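Local coordinates for uncharacterized protein (Bacteroides ovatus, PDB 4FS7) that is of unknown function but is probably an extracellular leucine-rich repeat protein that binds other proteins, at residues 10-15 against 19-24. Sequence-based numbering, arbitrary orientation.
Sequences TYNFTK and TVEVSG
A beta hairpin with a classic bulge pairs 10-15 with 19-24 near the N-terminal end of the repeat array. Two residues, S23 and G24, sit opposite the single T10: T10 N donates to G24 O (2.9 Å) while S23 N donates to T10 O (2.8 Å). Beyond the bulge, E21 N donates to N12 O and N12 N to E21 O. A polar row runs along the T10, N12 and E21 face. S23 OG lies 2.9 Å from T10 OG1, a hydrogen bond, and 3.1 Å from N12 OD1. With CG anti to its carbonyl carbon (chi1 -65°), N12 sets its amide over S23 CB; in the E21 conformer given, ND2 meets OE2 (3.2 Å) from the anti side, tilted out of the carboxylate plane. Replacing N12 by alanine removes the amide, which would probably cost E21 OE2 a donor and S23 OG a neighbouring acceptor. Y11 shares the opposite face with V22, and its CD1 also packs 3.8 Å from V20 CG2. At the turn, T14 OG1 donates to T19 OG1, which also bonds E16 O, and a water bridges T14 O and T19 O. Backbone hydrogen bonds of V20 and V22 continue the sheet into strand 55-62. Polar groups thus link the strands on the N12 side, Y11 and valine methyls on the other.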
loop_
_atom_site.group_PDB
_atom_site.type_symbol
_atom_site.label_atom_id
_atom_site.label_comp_id
_atom_site.label_asym_id
_atom_site.label_seq_id
_atom_site.Cartn_x
_atom_site.Cartn_y
_atom_site.Cartn_z
ATOM N N THR A 10 10.951 -13.323 -35.436
ATOM C CA THR A 10 11.418 -14.685 -35.269
ATOM C C THR A 10 10.345 -15.562 -34.616
ATOM O O THR A 10 9.536 -15.071 -33.822
ATOM C CB THR A 10 12.764 -14.796 -34.498
ATOM O OG1 THR A 10 12.556 -14.539 -33.085
ATOM C CG2 THR A 10 13.770 -13.831 -35.069
ATOM N N TYR A 11 10.370 -16.854 -34.947
ATOM C CA TYR A 11 9.358 -17.816 -34.591
ATOM C C TYR A 11 9.984 -19.078 -34.069
ATOM O O TYR A 11 11.059 -19.508 -34.555
ATOM C CB TYR A 11 8.455 -18.154 -35.796
ATOM C CG TYR A 11 7.719 -16.949 -36.347
ATOM C CD1 TYR A 11 6.477 -16.603 -35.806
ATOM C CD2 TYR A 11 8.257 -16.122 -37.320
ATOM C CE1 TYR A 11 5.797 -15.507 -36.246
ATOM C CE2 TYR A 11 7.559 -15.041 -37.796
ATOM C CZ TYR A 11 6.335 -14.694 -37.208
ATOM O OH TYR A 11 5.678 -13.566 -37.681
ATOM N N ASN A 12 9.287 -19.699 -33.136
ATOM C CA ASN A 12 9.581 -21.036 -32.671
ATOM C C ASN A 12 8.379 -21.957 -32.904
ATOM O O ASN A 12 7.240 -21.563 -32.674
ATOM C CB ASN A 12 9.927 -21.083 -31.178
ATOM C CG ASN A 12 11.197 -20.356 -30.827
ATOM O OD1 ASN A 12 11.909 -19.861 -31.674
ATOM N ND2 ASN A 12 11.418 -20.189 -29.525
ATOM N N PHE A 13 8.632 -23.179 -33.344
ATOM C CA PHE A 13 7.567 -24.176 -33.410
ATOM C C PHE A 13 7.038 -24.495 -32.014
ATOM O O PHE A 13 7.813 -24.549 -31.031
ATOM C CB PHE A 13 8.036 -25.461 -34.107
ATOM C CG PHE A 13 8.516 -25.225 -35.498
ATOM C CD1 PHE A 13 7.626 -24.849 -36.485
ATOM C CD2 PHE A 13 9.852 -25.327 -35.815
ATOM C CE1 PHE A 13 8.043 -24.586 -37.772
ATOM C CE2 PHE A 13 10.296 -25.064 -37.100
ATOM C CZ PHE A 13 9.380 -24.682 -38.092
ATOM N N THR A 14 5.723 -24.659 -31.928
ATOM C CA THR A 14 5.027 -25.040 -30.695
ATOM C C THR A 14 4.353 -26.402 -30.863
ATOM O O THR A 14 4.218 -26.905 -31.990
ATOM C CB THR A 14 4.062 -23.907 -30.158
ATOM O OG1 THR A 14 3.270 -23.311 -31.210
ATOM C CG2 THR A 14 4.890 -22.796 -29.503
ATOM N N LYS A 15 3.976 -27.025 -29.746
ATOM C CA LYS A 15 3.583 -28.440 -29.762
ATOM C C LYS A 15 2.336 -28.705 -30.613
ATOM O O LYS A 15 2.240 -29.756 -31.258
ATOM C CB LYS A 15 3.363 -28.960 -28.331
ATOM C CG LYS A 15 3.001 -30.457 -28.247
ATOM N N THR A 19 1.407 -24.955 -35.695
ATOM C CA THR A 19 1.451 -23.685 -34.950
ATOM C C THR A 19 2.871 -23.220 -34.628
ATOM O O THR A 19 3.828 -24.013 -34.520
ATOM C CB THR A 19 0.658 -23.745 -33.622
ATOM O OG1 THR A 19 1.311 -24.617 -32.693
ATOM C CG2 THR A 19 -0.792 -24.185 -33.863
ATOM N N VAL A 20 2.996 -21.911 -34.477
ATOM C CA VAL A 20 4.216 -21.272 -34.028
ATOM C C VAL A 20 3.909 -20.203 -32.983
ATOM O O VAL A 20 2.760 -19.704 -32.878
ATOM C CB VAL A 20 5.030 -20.634 -35.181
ATOM C CG1 VAL A 20 5.597 -21.723 -36.152
ATOM C CG2 VAL A 20 4.204 -19.612 -35.933
ATOM N N GLU A 21 4.949 -19.902 -32.219
ATOM C CA GLU A 21 4.954 -18.774 -31.275
ATOM C C GLU A 21 5.925 -17.723 -31.796
ATOM O O GLU A 21 6.985 -18.025 -32.354
ATOM C CB GLU A 21 5.363 -19.200 -29.826
ATOM C CG GLU A 21 6.871 -19.582 -29.706
ATOM C CD GLU A 21 7.417 -19.934 -28.304
ATOM O OE1 GLU A 21 6.769 -19.707 -27.286
ATOM O OE2 GLU A 21 8.546 -20.454 -28.254
ATOM N N VAL A 22 5.590 -16.458 -31.609
ATOM C CA VAL A 22 6.539 -15.373 -31.818
ATOM C C VAL A 22 7.596 -15.445 -30.726
ATOM O O VAL A 22 7.283 -15.480 -29.543
ATOM C CB VAL A 22 5.831 -14.010 -31.704
ATOM C CG1 VAL A 22 6.855 -12.832 -31.781
ATOM C CG2 VAL A 22 4.785 -13.878 -32.810
ATOM N N SER A 23 8.854 -15.529 -31.127
ATOM C CA SER A 23 9.939 -15.656 -30.179
ATOM C C SER A 23 10.814 -14.422 -30.072
ATOM O O SER A 23 11.684 -14.378 -29.192
ATOM C CB SER A 23 10.743 -16.900 -30.469
ATOM O OG SER A 23 11.368 -16.772 -31.719
ATOM N N GLY A 24 10.582 -13.405 -30.873
ATOM C CA GLY A 24 11.406 -12.211 -30.808
ATOM C C GLY A 24 11.409 -11.449 -32.111
ATOM O O GLY A 24 10.620 -11.723 -33.024
HETATM O O HOH W 1 4.687 -26.565 -34.817
#